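Shikimate dehydrogenase (NADP(+)) (Thermus thermophilus, PDB 2D5C) catalyses the reversible NADPH-linked reduction of 3-dehydroshikimate to shikimate, a step of the chorismate pathway that leads to the aromatic amino acids. Local coordinates at residues L15-A23 with G252-L261; A169-R180 with L195-V206. All blocks are in the same frame, centred on the assembly; numbering follows the deposited sequence.

Interaction 1 (L15-A23 with G252-L261). With SKM ((3R,4S,5R)-3,4,5-trihydroxycyclohex-1-ene-1-carboxylic acid), chain E; SO4 (sulfate ion), chain D.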
loop_
_atom_site.group_PDB
_atom_site.type_symbol
_atom_site.label_atom_id
_atom_site.label_comp_id
_atom_site.label_asym_id
_atom_site.label_seq_id
_atom_site.Cartn_x
_atom_site.Cartn_y
_atom_site.Cartn_z
ATOM N N LEU A 15 18.317 -5.751 14.022
ATOM C CA LEU A 15 18.551 -6.958 13.239
ATOM C C LEU A 15 17.662 -6.988 11.982
ATOM O O LEU A 15 17.716 -7.931 11.182
ATOM C CB LEU A 15 18.269 -8.206 14.078
ATOM C CG LEU A 15 19.224 -8.515 15.236
ATOM C CD1 LEU A 15 18.847 -9.853 15.867
ATOM C CD2 LEU A 15 20.656 -8.565 14.728
ATOM N N SER A 16 16.832 -5.964 11.813
ATOM C CA SER A 16 15.959 -5.914 10.647
ATOM C C SER A 16 16.722 -5.827 9.336
ATOM O O SER A 16 16.365 -6.492 8.363
ATOM C CB SER A 16 14.984 -4.743 10.763
ATOM O OG SER A 16 14.021 -5.044 11.751
ATOM N N PRO A 17 17.783 -5.007 9.283
ATOM C CA PRO A 17 18.517 -4.928 8.019
ATOM C C PRO A 17 18.961 -6.310 7.549
ATOM O O PRO A 17 18.845 -6.635 6.368
ATOM C CB PRO A 17 19.686 -4.013 8.359
ATOM C CG PRO A 17 19.081 -3.077 9.366
ATOM C CD PRO A 17 18.298 -4.022 10.252
ATOM N N ALA A 18 19.463 -7.125 8.475
ATOM C CA ALA A 18 19.915 -8.476 8.139
ATOM C C ALA A 18 18.761 -9.378 7.701
ATOM O O ALA A 18 18.880 -10.153 6.750
ATOM C CB ALA A 18 20.643 -9.098 9.335
ATOM N N MET A 19 17.631 -9.283 8.390
ATOM C CA MET A 19 16.487 -10.118 8.036
ATOM C C MET A 19 15.935 -9.804 6.655
ATOM O O MET A 19 15.617 -10.701 5.883
ATOM C CB MET A 19 15.336 -9.928 9.027
ATOM C CG MET A 19 15.566 -10.481 10.413
ATOM S SD MET A 19 13.985 -10.541 11.288
ATOM C CE MET A 19 13.617 -8.787 11.498
ATOM N N HIS A 20 15.797 -8.518 6.364
ATOM C CA HIS A 20 15.182 -8.186 5.081
ATOM C C HIS A 20 16.185 -8.265 3.923
ATOM O O HIS A 20 15.826 -8.442 2.767
ATOM C CB HIS A 20 14.609 -6.770 5.178
ATOM C CG HIS A 20 13.365 -6.789 6.027
ATOM N ND1 HIS A 20 13.377 -6.603 7.370
ATOM C CD2 HIS A 20 12.042 -6.988 5.618
ATOM C CE1 HIS A 20 12.090 -6.687 7.760
ATOM N NE2 HIS A 20 11.269 -6.918 6.732
ATOM N N ALA A 21 17.485 -8.211 4.198
ATOM C CA ALA A 21 18.464 -8.404 3.136
ATOM C C ALA A 21 18.216 -9.831 2.670
ATOM O O ALA A 21 18.214 -10.120 1.472
ATOM C CB ALA A 21 19.882 -8.253 3.682
ATOM N N PHE A 22 17.986 -10.727 3.629
ATOM C CA PHE A 22 17.684 -12.113 3.304
ATOM C C PHE A 22 16.373 -12.161 2.517
ATOM O O PHE A 22 16.268 -12.845 1.502
ATOM C CB PHE A 22 17.511 -12.960 4.568
ATOM C CG PHE A 22 16.788 -14.253 4.321
ATOM C CD1 PHE A 22 17.431 -15.319 3.694
ATOM C CD2 PHE A 22 15.432 -14.375 4.624
ATOM C CE1 PHE A 22 16.741 -16.478 3.370
ATOM C CE2 PHE A 22 14.728 -15.533 4.301
ATOM C CZ PHE A 22 15.382 -16.587 3.672
ATOM N N ALA A 23 15.368 -11.442 3.000
ATOM C CA ALA A 23 14.070 -11.450 2.334
ATOM C C ALA A 23 14.201 -11.082 0.857
ATOM O O ALA A 23 13.687 -11.779 -0.015
ATOM C CB ALA A 23 13.102 -10.475 3.045
ATOM N N GLY A 252 13.590 -18.310 7.614
ATOM C CA GLY A 252 14.820 -17.842 7.005
ATOM C C GLY A 252 15.209 -16.499 7.589
ATOM O O GLY A 252 16.381 -16.226 7.841
ATOM N N MET A 253 14.218 -15.639 7.803
ATOM C CA MET A 253 14.492 -14.340 8.377
ATOM C C MET A 253 14.940 -14.479 9.833
ATOM O O MET A 253 15.765 -13.703 10.309
ATOM C CB MET A 253 13.245 -13.452 8.279
ATOM C CG MET A 253 12.929 -13.067 6.837
ATOM S SD MET A 253 11.425 -12.064 6.660
ATOM C CE MET A 253 11.955 -10.590 7.499
ATOM N N GLU A 254 14.404 -15.469 10.535
ATOM C CA GLU A 254 14.773 -15.668 11.933
ATOM C C GLU A 254 16.243 -16.061 11.985
ATOM O O GLU A 254 17.025 -15.502 12.758
ATOM C CB GLU A 254 13.931 -16.771 12.567
ATOM C CG GLU A 254 14.036 -16.809 14.085
ATOM C CD GLU A 254 13.413 -18.051 14.676
ATOM O OE1 GLU A 254 12.320 -18.449 14.219
ATOM O OE2 GLU A 254 14.017 -18.624 15.607
ATOM N N GLU A 255 16.605 -17.016 11.136
ATOM C CA GLU A 255 17.978 -17.500 11.056
ATOM C C GLU A 255 18.945 -16.364 10.746
ATOM O O GLU A 255 20.044 -16.304 11.294
ATOM C CB GLU A 255 18.083 -18.584 9.981
ATOM C CG GLU A 255 19.476 -19.164 9.808
ATOM C CD GLU A 255 20.106 -19.565 11.128
ATOM O OE1 GLU A 255 19.399 -20.169 11.965
ATOM O OE2 GLU A 255 21.310 -19.285 11.325
ATOM N N ALA A 256 18.520 -15.451 9.877
ATOM C CA ALA A 256 19.341 -14.313 9.490
ATOM C C ALA A 256 19.573 -13.348 10.653
ATOM O O ALA A 256 20.647 -12.759 10.775
ATOM C CB ALA A 256 18.684 -13.575 8.321
ATOM N N ALA A 257 18.563 -13.174 11.500
ATOM C CA ALA A 257 18.696 -12.266 12.637
ATOM C C ALA A 257 19.594 -12.895 13.688
ATOM O O ALA A 257 20.372 -12.208 14.360
ATOM C CB ALA A 257 17.327 -11.966 13.240
ATOM N N ARG A 258 19.476 -14.210 13.818
ATOM C CA ARG A 258 20.252 -14.962 14.787
ATOM C C ARG A 258 21.737 -14.789 14.472
ATOM O O ARG A 258 22.549 -14.520 15.357
ATOM C CB ARG A 258 19.849 -16.441 14.724
ATOM C CG ARG A 258 20.361 -17.288 15.878
ATOM C CD ARG A 258 19.908 -18.743 15.748
ATOM N NE ARG A 258 18.454 -18.897 15.833
ATOM C CZ ARG A 258 17.734 -18.656 16.926
ATOM N NH1 ARG A 258 18.322 -18.243 18.041
ATOM N NH2 ARG A 258 16.421 -18.836 16.905
ATOM N N ARG A 259 22.084 -14.920 13.197
ATOM C CA ARG A 259 23.470 -14.785 12.777
ATOM C C ARG A 259 23.960 -13.346 12.855
ATOM O O ARG A 259 25.163 -13.098 12.908
ATOM C CB ARG A 259 23.627 -15.319 11.355
ATOM C CG ARG A 259 23.215 -16.774 11.220
ATOM C CD ARG A 259 23.258 -17.249 9.773
ATOM N NE ARG A 259 22.450 -16.407 8.894
ATOM C CZ ARG A 259 22.141 -16.717 7.640
ATOM N NH1 ARG A 259 22.570 -17.856 7.110
ATOM N NH2 ARG A 259 21.407 -15.887 6.911
ATOM N N ALA A 260 23.028 -12.401 12.882
ATOM C CA ALA A 260 23.379 -10.986 12.936
ATOM C C ALA A 260 23.671 -10.433 14.333
ATOM O O ALA A 260 24.294 -9.378 14.455
ATOM C CB ALA A 260 22.283 -10.155 12.268
ATOM N N LEU A 261 23.222 -11.113 15.385
ATOM C CA LEU A 261 23.497 -10.614 16.728
ATOM C C LEU A 261 24.830 -11.142 17.254
ATOM O O LEU A 261 24.893 -11.579 18.422
ATOM C CB LEU A 261 22.349 -10.957 17.696
ATOM C CG LEU A 261 21.633 -12.313 17.752
ATOM C CD1 LEU A 261 22.596 -13.446 18.082
ATOM C CD2 LEU A 261 20.543 -12.224 18.814
HETATM O O12 SKM E . 7.989 -3.821 15.402
HETATM C C8 SKM E . 9.381 -4.098 15.193
HETATM C C6 SKM E . 9.951 -3.118 14.131
HETATM O O7 SKM E . 9.226 -3.277 12.914
HETATM C C5 SKM E . 11.456 -3.386 13.869
HETATM C C4 SKM E . 12.234 -3.739 15.138
HETATM C C1 SKM E . 13.715 -3.796 15.045
HETATM O O2 SKM E . 14.320 -3.534 13.870
HETATM O O3 SKM E . 14.393 -4.076 16.024
HETATM C C10 SKM E . 11.653 -3.995 16.314
HETATM C C9 SKM E . 10.156 -3.958 16.538
HETATM O O11 SKM E . 9.818 -2.706 17.156
HETATM S S SO4 D . 13.685 -20.098 20.277
HETATM O O1 SO4 D . 14.445 -18.937 19.431
HETATM O O2 SO4 D . 13.044 -20.930 19.280
HETATM O O3 SO4 D . 14.547 -20.755 21.013
HETATM O O4 SO4 D . 12.675 -19.367 21.002
#
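The carbonyl oxygen of Ser-16 is gripped twice by His-20, whose ring also receives Met-253 from the facing helix. The backbone N of His-20 makes the usual helical bond, and ND1 reaches Ser-16 O over 3.2 Å from above the carbonyl plane. Because NE2 bonds to Gly-236 O, the imidazole is pinned at both nitrogens and may well be protonated on each. Its fixed face suits a methyl: Met-253 CE sits 3.9 Å from the centroid, 14° off the normal, a CH-pi contact. The Met-253 chain runs extended and bends only at its last torsion, which carries CE onto that ring; the side chain is a knob in a hole made by Met-19, His-20, Phe-22 and Ala-23. With CG of Phe-22 anti to the backbone N (chi1 162°), the phenyl lies over Gly-252; a beta carbon on Gly-252 would point at the ring and clash, 2.3 Å from Phe-22 CZ. An alanine at Phe-22 takes away this ring and one wall of the Met-253 socket, which would probably open a gap over Gly-252 and set the thioether free to turn. Farther along, small residues let the helices close to 7.9 Å between axes at 139°: Ala-18 CB meets Ala-260 CB at 3.5 Å, while Leu-15 CD2 presses tightly on Ala-260 CB at 3.4 Å. No hydrogen bond crosses, so the fit rests on shape and apolar contact. Ser-16 points away from this seam, and its OG donates to O2 of the shikimate carboxylate over 2.6 Å. A single knob-in-hole, Met-253, together with close alanine contacts thus sets the C-terminal helix against the helix whose N-terminal turn forms part of the shikimate-binding site.

Interaction 2 (A169-R180 with L195-V206)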
loop_
_atom_site.group_PDB
_atom_site.type_symbol
_atom_site.label_atom_id
_atom_site.label_comp_id
_atom_site.label_asym_id
_atom_site.label_seq_id
_atom_site.Cartn_x
_atom_site.Cartn_y
_atom_site.Cartn_z
ATOM N N ALA A 169 1.051 -13.080 38.651
ATOM C CA ALA A 169 1.854 -13.782 37.650
ATOM C C ALA A 169 1.984 -15.263 38.030
ATOM O O ALA A 169 2.186 -16.116 37.172
ATOM C CB ALA A 169 3.258 -13.144 37.538
ATOM N N ARG A 170 1.867 -15.561 39.320
ATOM C CA ARG A 170 1.983 -16.947 39.786
ATOM C C ARG A 170 0.821 -17.800 39.305
ATOM O O ARG A 170 0.918 -19.031 39.287
ATOM C CB ARG A 170 2.053 -16.991 41.317
ATOM C CG ARG A 170 3.337 -16.404 41.888
ATOM C CD ARG A 170 3.297 -16.291 43.411
ATOM N NE ARG A 170 2.114 -15.570 43.880
ATOM C CZ ARG A 170 1.995 -15.028 45.089
ATOM N NH1 ARG A 170 2.994 -15.114 45.958
ATOM N NH2 ARG A 170 0.872 -14.408 45.436
ATOM N N GLU A 171 -0.269 -17.148 38.908
ATOM C CA GLU A 171 -1.453 -17.858 38.432
ATOM C C GLU A 171 -1.627 -17.833 36.916
ATOM O O GLU A 171 -2.585 -18.395 36.387
ATOM C CB GLU A 171 -2.701 -17.280 39.092
ATOM C CG GLU A 171 -2.698 -17.423 40.598
ATOM C CD GLU A 171 -3.645 -16.455 41.269
ATOM O OE1 GLU A 171 -4.826 -16.410 40.869
ATOM O OE2 GLU A 171 -3.205 -15.744 42.198
ATOM N N ALA A 172 -0.711 -17.182 36.212
ATOM C CA ALA A 172 -0.802 -17.119 34.757
ATOM C C ALA A 172 -0.235 -18.400 34.161
ATOM O O ALA A 172 0.600 -19.056 34.785
ATOM C CB ALA A 172 -0.018 -15.921 34.234
ATOM N N ARG A 173 -0.696 -18.750 32.963
ATOM C CA ARG A 173 -0.208 -19.938 32.262
ATOM C C ARG A 173 0.716 -19.531 31.129
ATOM O O ARG A 173 1.520 -20.332 30.643
ATOM C CB ARG A 173 -1.376 -20.766 31.716
ATOM C CG ARG A 173 -2.026 -21.614 32.784
ATOM C CD ARG A 173 -1.052 -22.680 33.292
ATOM N NE ARG A 173 -1.320 -23.057 34.678
ATOM C CZ ARG A 173 -0.756 -22.481 35.737
ATOM N NH1 ARG A 173 0.121 -21.498 35.582
ATOM N NH2 ARG A 173 -1.078 -22.884 36.960
ATOM N N LEU A 174 0.588 -18.280 30.694
ATOM C CA LEU A 174 1.434 -17.741 29.644
ATOM C C LEU A 174 1.874 -16.372 30.148
ATOM O O LEU A 174 1.041 -15.533 30.474
ATOM C CB LEU A 174 0.663 -17.568 28.340
ATOM C CG LEU A 174 1.442 -16.878 27.217
ATOM C CD1 LEU A 174 2.707 -17.674 26.891
ATOM C CD2 LEU A 174 0.554 -16.737 25.996
ATOM N N LEU A 175 3.177 -16.155 30.217
ATOM C CA LEU A 175 3.702 -14.886 30.697
ATOM C C LEU A 175 4.527 -14.268 29.572
ATOM O O LEU A 175 5.416 -14.917 29.025
ATOM C CB LEU A 175 4.577 -15.155 31.932
ATOM C CG LEU A 175 5.210 -14.001 32.693
ATOM C CD1 LEU A 175 4.145 -13.025 33.184
ATOM C CD2 LEU A 175 5.992 -14.598 33.862
ATOM N N VAL A 176 4.237 -13.016 29.221
ATOM C CA VAL A 176 4.970 -12.359 28.147
ATOM C C VAL A 176 5.634 -11.079 28.631
ATOM O O VAL A 176 4.968 -10.206 29.187
ATOM C CB VAL A 176 4.028 -11.983 26.958
ATOM C CG1 VAL A 176 4.822 -11.317 25.849
ATOM C CG2 VAL A 176 3.337 -13.224 26.422
ATOM N N ASN A 177 6.944 -10.973 28.459
ATOM C CA ASN A 177 7.589 -9.730 28.864
ATOM C C ASN A 177 7.565 -8.748 27.710
ATOM O O ASN A 177 8.228 -8.963 26.697
ATOM C CB ASN A 177 9.044 -9.928 29.288
ATOM C CG ASN A 177 9.733 -8.602 29.563
ATOM O OD1 ASN A 177 9.146 -7.713 30.191
ATOM N ND2 ASN A 177 10.976 -8.464 29.106
ATOM N N ALA A 178 6.783 -7.681 27.876
ATOM C CA ALA A 178 6.671 -6.632 26.873
ATOM C C ALA A 178 7.191 -5.326 27.474
ATOM O O ALA A 178 6.823 -4.233 27.036
ATOM C CB ALA A 178 5.201 -6.481 26.417
ATOM N N THR A 179 8.039 -5.440 28.496
ATOM C CA THR A 179 8.631 -4.252 29.105
ATOM C C THR A 179 10.041 -4.208 28.532
ATOM O O THR A 179 10.468 -5.140 27.851
ATOM C CB THR A 179 8.778 -4.359 30.646
ATOM O OG1 THR A 179 9.848 -5.263 30.966
ATOM C CG2 THR A 179 7.490 -4.842 31.292
ATOM N N ARG A 180 10.773 -3.135 28.790
ATOM C CA ARG A 180 12.143 -3.106 28.298
ATOM C C ARG A 180 13.113 -3.532 29.403
ATOM O O ARG A 180 14.331 -3.410 29.249
ATOM C CB ARG A 180 12.502 -1.722 27.763
ATOM C CG ARG A 180 11.764 -1.392 26.475
ATOM C CD ARG A 180 12.483 -0.307 25.699
ATOM N NE ARG A 180 12.551 0.947 26.441
ATOM C CZ ARG A 180 13.625 1.727 26.483
ATOM N NH1 ARG A 180 14.725 1.377 25.826
ATOM N NH2 ARG A 180 13.599 2.856 27.180
ATOM N N LEU A 195 7.755 -14.939 41.798
ATOM C CA LEU A 195 6.429 -14.616 41.264
ATOM C C LEU A 195 6.118 -15.376 39.974
ATOM O O LEU A 195 5.019 -15.260 39.418
ATOM C CB LEU A 195 6.283 -13.105 41.041
ATOM C CG LEU A 195 6.313 -12.249 42.318
ATOM C CD1 LEU A 195 5.943 -10.804 41.972
ATOM C CD2 LEU A 195 5.346 -12.806 43.347
ATOM N N PHE A 196 7.080 -16.157 39.497
ATOM C CA PHE A 196 6.850 -16.953 38.291
ATOM C C PHE A 196 5.908 -18.116 38.607
ATOM O O PHE A 196 5.897 -18.622 39.736
ATOM C CB PHE A 196 8.155 -17.569 37.757
ATOM C CG PHE A 196 9.023 -16.616 36.967
ATOM C CD1 PHE A 196 9.777 -15.637 37.609
ATOM C CD2 PHE A 196 9.095 -16.707 35.579
ATOM C CE1 PHE A 196 10.592 -14.766 36.881
ATOM C CE2 PHE A 196 9.910 -15.837 34.835
ATOM C CZ PHE A 196 10.658 -14.869 35.488
ATOM N N PRO A 197 5.097 -18.550 37.625
ATOM C CA PRO A 197 4.185 -19.676 37.858
ATOM C C PRO A 197 5.039 -20.957 37.827
ATOM O O PRO A 197 6.111 -20.952 37.224
ATOM C CB PRO A 197 3.233 -19.583 36.676
ATOM C CG PRO A 197 4.156 -19.149 35.552
ATOM C CD PRO A 197 4.910 -18.003 36.268
ATOM N N GLU A 198 4.597 -22.032 38.491
ATOM C CA GLU A 198 5.378 -23.283 38.508
ATOM C C GLU A 198 5.125 -24.118 37.240
ATOM O O GLU A 198 5.756 -25.158 37.028
ATOM C CB GLU A 198 5.074 -24.123 39.765
ATOM C CG GLU A 198 5.351 -23.484 41.141
ATOM C CD GLU A 198 6.826 -23.367 41.505
ATOM O OE1 GLU A 198 7.644 -24.258 41.152
ATOM O OE2 GLU A 198 7.140 -22.365 42.184
ATOM N N GLU A 199 4.194 -23.662 36.403
ATOM C CA GLU A 199 3.893 -24.353 35.149
ATOM C C GLU A 199 3.330 -23.405 34.093
ATOM O O GLU A 199 2.661 -22.425 34.414
ATOM C CB GLU A 199 2.897 -25.494 35.376
ATOM C CG GLU A 199 1.454 -25.036 35.539
ATOM C CD GLU A 199 0.457 -26.176 35.379
ATOM O OE1 GLU A 199 0.179 -26.870 36.375
ATOM O OE2 GLU A 199 -0.049 -26.378 34.252
ATOM N N GLY A 200 3.606 -23.708 32.831
ATOM C CA GLY A 200 3.126 -22.877 31.745
ATOM C C GLY A 200 4.217 -22.508 30.755
ATOM O O GLY A 200 5.150 -23.283 30.536
ATOM N N ALA A 201 4.100 -21.321 30.154
ATOM C CA ALA A 201 5.070 -20.854 29.171
ATOM C C ALA A 201 5.413 -19.363 29.351
ATOM O O ALA A 201 4.652 -18.604 29.966
ATOM C CB ALA A 201 4.537 -21.095 27.750
ATOM N N ALA A 202 6.565 -18.960 28.824
ATOM C CA ALA A 202 7.010 -17.570 28.909
ATOM C C ALA A 202 7.644 -17.140 27.593
ATOM O O ALA A 202 8.343 -17.917 26.937
ATOM C CB ALA A 202 8.010 -17.397 30.052
ATOM N N VAL A 203 7.378 -15.898 27.201
ATOM C CA VAL A 203 7.921 -15.345 25.967
ATOM C C VAL A 203 8.497 -13.976 26.279
ATOM O O VAL A 203 7.890 -13.211 27.032
ATOM C CB VAL A 203 6.817 -15.188 24.895
ATOM C CG1 VAL A 203 7.415 -14.638 23.610
ATOM C CG2 VAL A 203 6.138 -16.549 24.649
ATOM N N ASP A 204 9.680 -13.684 25.744
ATOM C CA ASP A 204 10.309 -12.383 25.991
ATOM C C ASP A 204 10.503 -11.674 24.653
ATOM O O ASP A 204 11.050 -12.253 23.718
ATOM C CB ASP A 204 11.674 -12.561 26.696
ATOM C CG ASP A 204 12.166 -11.279 27.380
ATOM O OD1 ASP A 204 11.703 -10.185 26.998
ATOM O OD2 ASP A 204 13.033 -11.351 28.294
ATOM N N LEU A 205 10.030 -10.431 24.555
ATOM C CA LEU A 205 10.186 -9.655 23.333
ATOM C C LEU A 205 11.606 -9.085 23.251
ATOM O O LEU A 205 12.079 -8.760 22.163
ATOM C CB LEU A 205 9.167 -8.503 23.280
ATOM C CG LEU A 205 7.687 -8.868 23.421
ATOM C CD1 LEU A 205 6.814 -7.699 22.956
ATOM C CD2 LEU A 205 7.392 -10.096 22.604
ATOM N N VAL A 206 12.261 -8.947 24.404
ATOM C CA VAL A 206 13.637 -8.450 24.452
ATOM C C VAL A 206 14.517 -9.578 23.927
ATOM O O VAL A 206 14.407 -10.725 24.393
ATOM C CB VAL A 206 14.092 -8.124 25.899
ATOM C CG1 VAL A 206 15.614 -7.867 25.935
ATOM C CG2 VAL A 206 13.343 -6.906 26.423
#
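Over the centre of one face of the Arg-173 guanidinium lies Glu-199 CG, 3.4 Å above the plane, while Pro-197 CB stands at its edge. The Glu-199 carboxylate is stacked on the guanidinium, the planes 12° apart, so the salt bridge from Arg-173 NE to Glu-199 OE2 (3.6 Å) works through charge alone, with no N-H aimed at the oxygen. At the other end, with CG anti to the backbone N (chi1 174°), the amide of Asn-177 lies alongside the carboxylate of Asp-204, turned 70° from it. Asn-177 ND2 gives Asp-204 OD1 a 2.8 Å bond from one face of the carboxylate, and Val-206 N reaches the same oxygen at 2.9 Å from the opposite face, closing an Asx turn; Asp-204 OD2 is held by Thr-212. Asn-177 OD1 closes a second Asx turn, accepting from Thr-179 N at 3.0 Å and, on an in-plane lone pair, from Thr-179 OG1 at 2.7 Å. Between these ends, strands 174-177 and 201-204 run parallel, joined by backbone bonds such as Asn-177 N to Val-203 O (2.8 Å). Leu-174, Val-176, Ala-201 and Val-203 share one face, where helix 126-137 packs on Leu-174 and Val-176; Leu-175 and Ala-202 share the other, Ala-202 meeting helix 213-220. Gly-200, just ahead of the bridged Ala-201, has a positive phi, and a CB there would strike Arg-173 O. Leu-205, an NADP-binding residue, sets CD1 4.0 Å from Ala-178 CB just past the strand ends. In this Rossmann-type sheet, the chemistry is divided: a stacked guanidinium-carboxylate pair where the strands begin, apolar side chains along the middle, and at the cofactor end two polar side chains spent on fixing the turns, which probably holds the loops there in a defined shape.

Overall arrangement
Interaction 2 is nested within the loop of chain that interaction 1 closes, and the two belong to different domains: the helix pair to the shikimate-binding side, the strand pair to the NADP-binding sheet. Their centres lie 26 Å apart and their nearest atoms about 8 Å, without touching. The active site relates them. Ser-16 in interaction 1 bonds the substrate directly, and the side chain of Met-19 comes within about 4 Å of that of Gln-235, which also binds shikimate. From interaction 2, the side chain of Leu-205 stands about 8 Å from shikimate. Tyr-207, touching Leu-15, follows 195-206 directly, so the chain leaving interaction 2 runs straight to a substrate-binding residue packed on interaction 1.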